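Local coordinates for protein Cwp19 (Clostridioides difficile, PDB 5OQ3) that carries a TIM-barrel glycoside hydrolase domain, the part described here, and as a whole protein may also act as an N-acetylmuramoyl-L-alanine amidase, at residues Ile322-Tyr327 with Gln345-Asn350; Pro289-Pro294 with Lys304-Trp309; Ala29-Thr34 with Gly358-Ser363. All blocks are in the same frame, centred on the assembly; numbering follows the deposited sequence. Where two conformers were deposited one is given.

Contact 1: residues Ile322-Tyr327 with Gln345-Asn350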
# COMPACT_ATOMS: atom_id res chain seq x y z
N ILE A 322 2.17 7.31 10.37
CA ILE A 322 1.31 6.32 10.98
C ILE A 322 0.07 6.10 10.13
O ILE A 322 -0.61 7.05 9.74
CB ILE A 322 0.89 6.74 12.39
CG1 ILE A 322 2.12 7.03 13.25
CG2 ILE A 322 -0.07 5.72 13.00
CD1 ILE A 322 3.12 5.91 13.38
N GLY A 323 -0.18 4.81 9.82
CA GLY A 323 -1.43 4.45 9.17
C GLY A 323 -2.56 4.45 10.18
O GLY A 323 -2.56 3.68 11.15
N GLN A 324 -3.57 5.29 9.92
CA GLN A 324 -4.69 5.50 10.84
C GLN A 324 -5.93 4.79 10.34
O GLN A 324 -6.41 5.05 9.23
CB GLN A 324 -5.00 7.02 10.95
CG GLN A 324 -3.83 7.97 11.18
CD GLN A 324 -3.09 7.92 12.53
OE1 GLN A 324 -2.11 8.61 12.68
NE2 GLN A 324 -3.59 7.21 13.52
N GLY A 325 -6.51 3.96 11.21
CA GLY A 325 -7.65 3.13 10.85
C GLY A 325 -9.03 3.70 11.04
O GLY A 325 -9.88 3.12 11.74
N ILE A 326 -9.28 4.84 10.39
CA ILE A 326 -10.51 5.57 10.56
C ILE A 326 -11.74 4.83 10.03
O ILE A 326 -12.85 5.19 10.39
CB ILE A 326 -10.45 7.02 10.07
CG1 ILE A 326 -10.08 7.14 8.61
CG2 ILE A 326 -9.53 7.86 10.98
CD1 ILE A 326 -10.40 8.47 7.97
N TYR A 327 -11.53 3.79 9.21
CA TYR A 327 -12.63 2.91 8.82
C TYR A 327 -13.29 2.21 10.01
O TYR A 327 -14.44 1.78 9.92
CB TYR A 327 -12.15 1.90 7.75
CG TYR A 327 -11.22 0.83 8.29
CD1 TYR A 327 -9.85 1.06 8.39
CD2 TYR A 327 -11.70 -0.42 8.63
CE1 TYR A 327 -8.99 0.06 8.86
CE2 TYR A 327 -10.86 -1.42 9.10
CZ TYR A 327 -9.50 -1.19 9.19
OH TYR A 327 -8.63 -2.17 9.63
N GLN A 345 -7.12 12.12 19.75
CA GLN A 345 -6.23 11.54 20.75
C GLN A 345 -5.04 10.81 20.12
O GLN A 345 -3.89 10.96 20.58
CB GLN A 345 -7.03 10.59 21.65
CG GLN A 345 -6.24 10.01 22.79
CD GLN A 345 -7.00 9.00 23.62
OE1 GLN A 345 -8.16 8.73 23.35
NE2 GLN A 345 -6.33 8.41 24.61
N GLN A 346 -5.29 10.01 19.09
CA GLN A 346 -4.20 9.32 18.42
C GLN A 346 -3.20 10.27 17.81
O GLN A 346 -2.00 10.09 18.01
CB GLN A 346 -4.75 8.31 17.40
CG GLN A 346 -5.52 7.16 17.98
CD GLN A 346 -5.64 5.97 17.02
OE1 GLN A 346 -5.39 6.06 15.81
NE2 GLN A 346 -6.13 4.85 17.56
N VAL A 347 -3.65 11.26 17.05
CA VAL A 347 -2.71 12.13 16.38
C VAL A 347 -1.99 13.04 17.37
O VAL A 347 -0.82 13.32 17.22
CB VAL A 347 -3.39 12.93 15.25
CG1 VAL A 347 -2.45 13.95 14.65
CG2 VAL A 347 -3.85 11.98 14.14
N THR A 348 -2.67 13.44 18.45
CA THR A 348 -2.01 14.19 19.52
C THR A 348 -0.83 13.39 20.11
O THR A 348 0.26 13.92 20.34
CB THR A 348 -3.03 14.60 20.58
OG1 THR A 348 -4.04 15.42 19.99
CG2 THR A 348 -2.38 15.36 21.74
N LEU A 349 -1.04 12.10 20.32
CA LEU A 349 0.03 11.24 20.80
C LEU A 349 1.16 11.16 19.78
O LEU A 349 2.33 11.24 20.16
CB LEU A 349 -0.53 9.87 21.15
CG LEU A 349 0.49 8.87 21.72
CD1 LEU A 349 1.12 9.38 23.02
CD2 LEU A 349 -0.12 7.49 21.86
N ASN A 350 0.81 10.94 18.50
CA ASN A 350 1.83 10.86 17.48
C ASN A 350 2.75 12.05 17.55
O ASN A 350 3.95 11.94 17.33
CB ASN A 350 1.23 10.88 16.07
CG ASN A 350 0.38 9.68 15.74
OD1 ASN A 350 0.30 8.71 16.52
ND2 ASN A 350 -0.32 9.77 14.61
O HOH W 1 -5.31 4.16 13.82

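Contact 2: residues Pro289-Pro294 with Lys304-Trp309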
# COMPACT_ATOMS: atom_id res chain seq x y z
N PRO A 289 3.50 1.99 8.97
CA PRO A 289 2.89 0.86 9.65
C PRO A 289 1.39 1.12 9.83
O PRO A 289 0.97 2.22 10.21
CB PRO A 289 3.63 0.80 10.99
CG PRO A 289 4.24 2.17 11.15
CD PRO A 289 4.48 2.70 9.79
N GLN A 290 0.60 0.06 9.61
CA GLN A 290 -0.86 0.16 9.73
C GLN A 290 -1.25 -0.14 11.17
O GLN A 290 -1.35 -1.29 11.60
CB GLN A 290 -1.49 -0.84 8.74
CG GLN A 290 -1.19 -0.45 7.32
CD GLN A 290 -1.73 -1.42 6.27
OE1 GLN A 290 -2.53 -2.30 6.52
NE2 GLN A 290 -1.27 -1.23 5.05
N LEU A 291 -1.42 0.95 11.93
CA LEU A 291 -1.77 0.85 13.34
C LEU A 291 -3.25 1.01 13.51
O LEU A 291 -3.74 1.93 14.20
CB LEU A 291 -0.97 1.87 14.17
CG LEU A 291 0.56 1.80 14.02
CD1 LEU A 291 1.20 2.70 15.10
CD2 LEU A 291 1.11 0.40 14.09
N TYR A 292 -3.98 0.03 12.99
CA TYR A 292 -5.43 0.12 12.94
C TYR A 292 -6.06 -0.48 14.19
O TYR A 292 -6.95 -1.35 14.10
CB TYR A 292 -5.94 -0.56 11.66
CG TYR A 292 -5.40 -0.09 10.33
CD1 TYR A 292 -4.84 1.18 10.16
CD2 TYR A 292 -5.53 -0.89 9.21
CE1 TYR A 292 -4.43 1.61 8.92
CE2 TYR A 292 -5.09 -0.46 7.97
CZ TYR A 292 -4.57 0.81 7.82
OH TYR A 292 -4.14 1.26 6.59
N TRP A 293 -5.66 0.03 15.35
CA TRP A 293 -6.16 -0.44 16.60
C TRP A 293 -6.36 0.76 17.53
O TRP A 293 -5.70 1.78 17.40
CB TRP A 293 -5.14 -1.36 17.26
CG TRP A 293 -4.87 -2.63 16.47
CD1 TRP A 293 -5.73 -3.70 16.30
CD2 TRP A 293 -3.68 -2.96 15.76
NE1 TRP A 293 -5.13 -4.67 15.54
CE2 TRP A 293 -3.87 -4.25 15.21
CE3 TRP A 293 -2.45 -2.32 15.58
CZ2 TRP A 293 -2.88 -4.89 14.47
CZ3 TRP A 293 -1.48 -2.95 14.83
CH2 TRP A 293 -1.70 -4.22 14.27
N PRO A 294 -7.25 0.63 18.52
CA PRO A 294 -7.40 1.64 19.57
C PRO A 294 -6.25 1.69 20.54
O PRO A 294 -5.55 0.70 20.78
CB PRO A 294 -8.68 1.22 20.31
CG PRO A 294 -9.29 0.17 19.49
CD PRO A 294 -8.22 -0.46 18.68
N LYS A 304 1.60 1.71 22.50
CA LYS A 304 2.87 0.98 22.55
C LYS A 304 3.49 0.93 21.17
O LYS A 304 4.71 1.09 21.00
CB LYS A 304 2.65 -0.45 23.08
CG LYS A 304 2.24 -0.46 24.54
CD LYS A 304 2.19 -1.87 25.10
CE LYS A 304 1.94 -1.85 26.60
NZ LYS A 304 1.57 -3.20 27.07
N LEU A 305 2.65 0.75 20.15
CA LEU A 305 3.17 0.63 18.81
C LEU A 305 3.71 1.93 18.25
O LEU A 305 4.73 1.90 17.53
CB LEU A 305 2.12 -0.01 17.91
CG LEU A 305 2.00 -1.54 18.13
CD1 LEU A 305 0.67 -2.07 17.62
CD2 LEU A 305 3.21 -2.25 17.50
N VAL A 306 3.09 3.07 18.52
CA VAL A 306 3.67 4.32 18.03
C VAL A 306 5.09 4.51 18.59
O VAL A 306 5.99 4.92 17.88
CB VAL A 306 2.78 5.57 18.26
CG1 VAL A 306 1.55 5.57 17.38
CG2 VAL A 306 2.43 5.79 19.70
N ALA A 307 5.28 4.19 19.86
CA ALA A 307 6.60 4.27 20.49
C ALA A 307 7.61 3.32 19.88
O ALA A 307 8.77 3.68 19.62
CB ALA A 307 6.49 4.06 21.98
N TRP A 308 7.16 2.10 19.64
CA TRP A 308 8.03 1.08 19.08
C TRP A 308 8.50 1.47 17.67
O TRP A 308 9.70 1.39 17.36
CB TRP A 308 7.31 -0.30 19.08
CG TRP A 308 8.26 -1.40 18.68
CD1 TRP A 308 9.11 -2.09 19.52
CD2 TRP A 308 8.51 -1.91 17.33
NE1 TRP A 308 9.84 -2.99 18.79
CE2 TRP A 308 9.50 -2.91 17.45
CE3 TRP A 308 7.97 -1.62 16.08
CZ2 TRP A 308 9.99 -3.60 16.38
CZ3 TRP A 308 8.44 -2.31 15.01
CH2 TRP A 308 9.45 -3.29 15.16
N TRP A 309 7.58 1.92 16.84
CA TRP A 309 7.92 2.33 15.49
C TRP A 309 8.77 3.60 15.45
O TRP A 309 9.70 3.69 14.63
CB TRP A 309 6.65 2.48 14.65
CG TRP A 309 6.08 1.15 14.23
CD1 TRP A 309 4.96 0.55 14.68
CD2 TRP A 309 6.62 0.29 13.24
NE1 TRP A 309 4.79 -0.66 14.05
CE2 TRP A 309 5.80 -0.83 13.15
CE3 TRP A 309 7.71 0.38 12.38
CZ2 TRP A 309 6.03 -1.88 12.27
CZ3 TRP A 309 7.97 -0.69 11.49
CH2 TRP A 309 7.12 -1.78 11.44

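Contact 3: residues Ala29-Thr34 with Gly358-Ser363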
# COMPACT_ATOMS: atom_id res chain seq x y z
N ALA A 29 -1.96 12.30 4.50
CA ALA A 29 -2.38 11.58 3.29
C ALA A 29 -3.65 10.82 3.50
O ALA A 29 -3.97 10.46 4.61
CB ALA A 29 -1.27 10.62 2.87
N ALA A 30 -4.35 10.58 2.41
CA ALA A 30 -5.45 9.65 2.40
C ALA A 30 -5.23 8.61 1.30
O ALA A 30 -4.89 8.97 0.18
CB ALA A 30 -6.77 10.36 2.20
N TRP A 31 -5.49 7.35 1.64
CA TRP A 31 -5.54 6.28 0.66
C TRP A 31 -6.85 6.39 -0.13
O TRP A 31 -7.93 6.54 0.47
CB TRP A 31 -5.46 4.89 1.32
CG TRP A 31 -4.10 4.46 1.70
CD1 TRP A 31 -3.14 3.98 0.87
CD2 TRP A 31 -3.57 4.31 3.03
NE1 TRP A 31 -2.04 3.62 1.59
CE2 TRP A 31 -2.30 3.75 2.91
CE3 TRP A 31 -4.08 4.55 4.30
CZ2 TRP A 31 -1.48 3.47 4.01
CZ3 TRP A 31 -3.31 4.25 5.40
CH2 TRP A 31 -2.02 3.72 5.24
N ILE A 32 -6.73 6.28 -1.46
CA ILE A 32 -7.87 6.18 -2.36
C ILE A 32 -7.71 4.82 -3.08
O ILE A 32 -6.94 4.66 -4.01
CB ILE A 32 -7.86 7.36 -3.37
CG1 ILE A 32 -7.97 8.72 -2.60
CG2 ILE A 32 -8.98 7.23 -4.41
CD1 ILE A 32 -7.87 9.95 -3.48
N SER A 33 -8.41 3.84 -2.56
CA SER A 33 -8.42 2.47 -3.05
C SER A 33 -9.41 2.31 -4.17
O SER A 33 -10.53 2.81 -4.12
CB SER A 33 -8.70 1.51 -1.90
OG SER A 33 -8.58 0.17 -2.33
N THR A 34 -8.97 1.60 -5.20
CA THR A 34 -9.76 1.33 -6.41
C THR A 34 -10.23 -0.13 -6.50
O THR A 34 -11.17 -0.46 -7.23
CB THR A 34 -8.94 1.68 -7.66
OG1 THR A 34 -7.75 0.89 -7.66
CG2 THR A 34 -8.58 3.13 -7.67
N GLY A 358 4.01 12.34 10.21
CA GLY A 358 2.64 12.53 9.80
C GLY A 358 1.85 11.25 9.76
O GLY A 358 2.22 10.31 10.47
N SER A 359 0.77 11.23 8.97
CA SER A 359 -0.25 10.19 8.99
C SER A 359 -0.75 9.92 7.57
O SER A 359 -0.74 10.83 6.71
CB SER A 359 -1.45 10.61 9.82
OG SER A 359 -1.17 10.71 11.21
N MET A 360 -1.25 8.69 7.39
CA MET A 360 -2.04 8.30 6.24
C MET A 360 -3.31 7.67 6.73
O MET A 360 -3.27 6.87 7.62
CB MET A 360 -1.27 7.33 5.32
CG MET A 360 0.09 7.80 4.84
SD MET A 360 0.50 7.09 3.24
CE MET A 360 1.79 8.18 2.75
N TYR A 361 -4.44 8.09 6.17
CA TYR A 361 -5.77 7.71 6.64
C TYR A 361 -6.38 6.63 5.71
O TYR A 361 -6.53 6.88 4.51
CB TYR A 361 -6.73 8.91 6.67
CG TYR A 361 -6.30 9.87 7.77
CD1 TYR A 361 -6.78 9.72 9.06
CD2 TYR A 361 -5.41 10.91 7.54
CE1 TYR A 361 -6.40 10.57 10.06
CE2 TYR A 361 -5.01 11.76 8.56
CZ TYR A 361 -5.51 11.58 9.83
OH TYR A 361 -5.14 12.40 10.87
N PHE A 362 -6.76 5.52 6.30
CA PHE A 362 -7.51 4.48 5.60
C PHE A 362 -8.97 4.59 5.96
O PHE A 362 -9.31 4.19 7.07
CB PHE A 362 -6.98 3.07 5.87
CG PHE A 362 -7.42 2.13 4.78
CD1 PHE A 362 -8.64 1.44 4.86
CD2 PHE A 362 -6.71 2.07 3.59
CE1 PHE A 362 -9.07 0.64 3.84
CE2 PHE A 362 -7.16 1.27 2.54
CZ PHE A 362 -8.34 0.57 2.67
N SER A 363 -9.83 5.09 5.06
CA SER A 363 -9.54 5.50 3.70
C SER A 363 -10.30 6.79 3.39
O SER A 363 -11.08 7.28 4.20
CB SER A 363 -9.86 4.38 2.68
OG SER A 363 -11.25 4.18 2.57

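Contact 1: residues Ile322-Tyr327 with Gln345-Asn350
A side-chain amide pair links strand to helix in a buried setting: Asn350 ND2 donates to Gln324 OE1 at 2.9 Å. The donor sits in the carbonyl plane on a lone pair of OE1, and OE1 lies in the amide plane of Asn350. The two amides are nearly coplanar, 25° apart, yet the bond is bent, with 135° at the hydrogen. Gln324 reaches it with a kinked chain (chi2 -68°) and meets Asn350, which comes from the opposite direction. Ser359 OG also hydrogen-bonds to OE1. Tyr302 OH hydrogen-bonds to both Gln324 NE2 and Asn350 OD1, so one hydroxyl joins the two amides a second time and helps fix their rotation. Apolar cover comes from Ile322, whose CG1 lies 3.9 Å from Asn350 ND2, and from Val347, whose CG2 is 4.1 Å from Gln324 OE1. Beyond the strand end a water accepts from Gly325 N at 2.9 Å and donates to Gln346 OE1 at 2.8 Å. Gln346 NE2 hydrogen-bonds Glu342 OE1. Strand and helix run nearly antiparallel, as parts of the beta-alpha-beta unit 319-324, 343-350 and 356-361. Helix 302-313 packs beside helix 343-350, with Val306 against Leu349 and Asn350.

Contact 2: residues Pro289-Pro294 with Lys304-Trp309
The loop 289-294 runs past helix 304-309 in the opposite sense, with CA atoms of Pro289 and Trp309 7.8 Å apart and those of Leu291 and Leu305 7.4 Å apart. Pro289, Leu291 and Trp293 turn toward the helix, and an inverse gamma turn centred on Tyr292 separates the last two. Pro289 lies over a face of the Trp309 indole in a CH-pi contact. Pro289 CB is 3.6 Å from the centroid of the five-membered ring of Trp309 and only 16° off the ring normal. Trp308 CZ3 covers the opposite face of the Trp309 indole, 3.4 Å above the plane. The indole is therefore sandwiched, and its NE1 hydrogen-bonds to Gly248 O. This is the joint between a barrel strand and its covering helix in a TIM barrel: the loop follows strand 286-287 and leads to helix 302-313. Leu291 spreads its two methyls along that helix. Leu291 CD1 meets Val306 CG1 at 3.7 Å, while Leu291 CD2 approaches Trp309 NE1 at 3.8 Å. Leu305 CB faces both branches, 4.0 Å from Leu291 CD2. Leu305 CD1 is extended beyond CG (chi2 160°), which carries it to the Trp293 indole. Leu305 CD1 meets Trp293 CZ3 at 3.6 Å, approaching the ring obliquely.

Contact 3: residues Ala29-Thr34 with Gly358-Ser363
Met360 lies across the Trp31 indole at about a right angle. Met360 CB sits over a face of the six-membered ring of Trp31, 3.8 Å from the centroid and 19° off the normal, a CH-pi contact offset toward the rim. In the conformer described, Met360 SD adds an oblique Met-aromatic contact with the same ring; a second conformer exists, so this is less certain. Met360 CG also packs on Ala29 CB at 3.7 Å. Phe362 packs beside the CE3 corner, on the other side of the indole plane from Met360, with Phe362 CB 3.6 Å from Trp31 CE3. Its ring swings opposite the backbone N (chi1 -159°), placing CD2 beside Trp31 CB. The Trp31 and Phe362 rings meet obliquely, their planes 57° apart. Phe362 N lies at the indole edge, close to its plane.

Around this centre runs parallel strand pairing. Ala29 N donates to Ser359 O at 2.9 Å, in a nearly straight bond. Ala29 O accepts from Tyr361 N, also at 2.9 Å. Trp31 N then reaches Tyr361 O at 3.1 Å. Tyr361 turns its ring edge to Ala29, with CD2 3.3 Å from Ala29 O. Past the pairing, a cis peptide precedes Ser363, whose CB is 3.6 Å from Trp31 O. Ser363 OG hydrogen-bonds to Asp39 OD1, and Ser33 N to Asp39 OD2, so the Asp39 carboxylate bridges the residues that follow the two strands.

These are the first and last strands of the TIM barrel, and their pairing closes it. Trp31 faces the barrel interior, near Trp122 and His188. On the outer side Ala30 touches helix 47-63 and Tyr361 touches helix 343-350. Strand 68-74 flanks 27-32, and strand 319-324 flanks 356-361.

How the contacts relate
From the N terminus, residues 29-34 open contact 3 and wait 323 residues for their partner, 358-363. Contacts 2 and 1 both fall within that long span, one after the other and without crossing. Contact 2 closes a short loop from 289-294 to the helix at 304-309. The chain then enters strand 319-324, and contact 1 closes the next loop onto helix 343-350. Contact 3 shuts the barrel last. The three touch in turn: Gly323 probably hydrogen-bonds through its backbone to Pro289 and Leu291, and Gln324 N to Met360 O. Tyr292 OH packs on Trp31 and Phe362. Together they tie the last barrel strands to the first and to two covering helices.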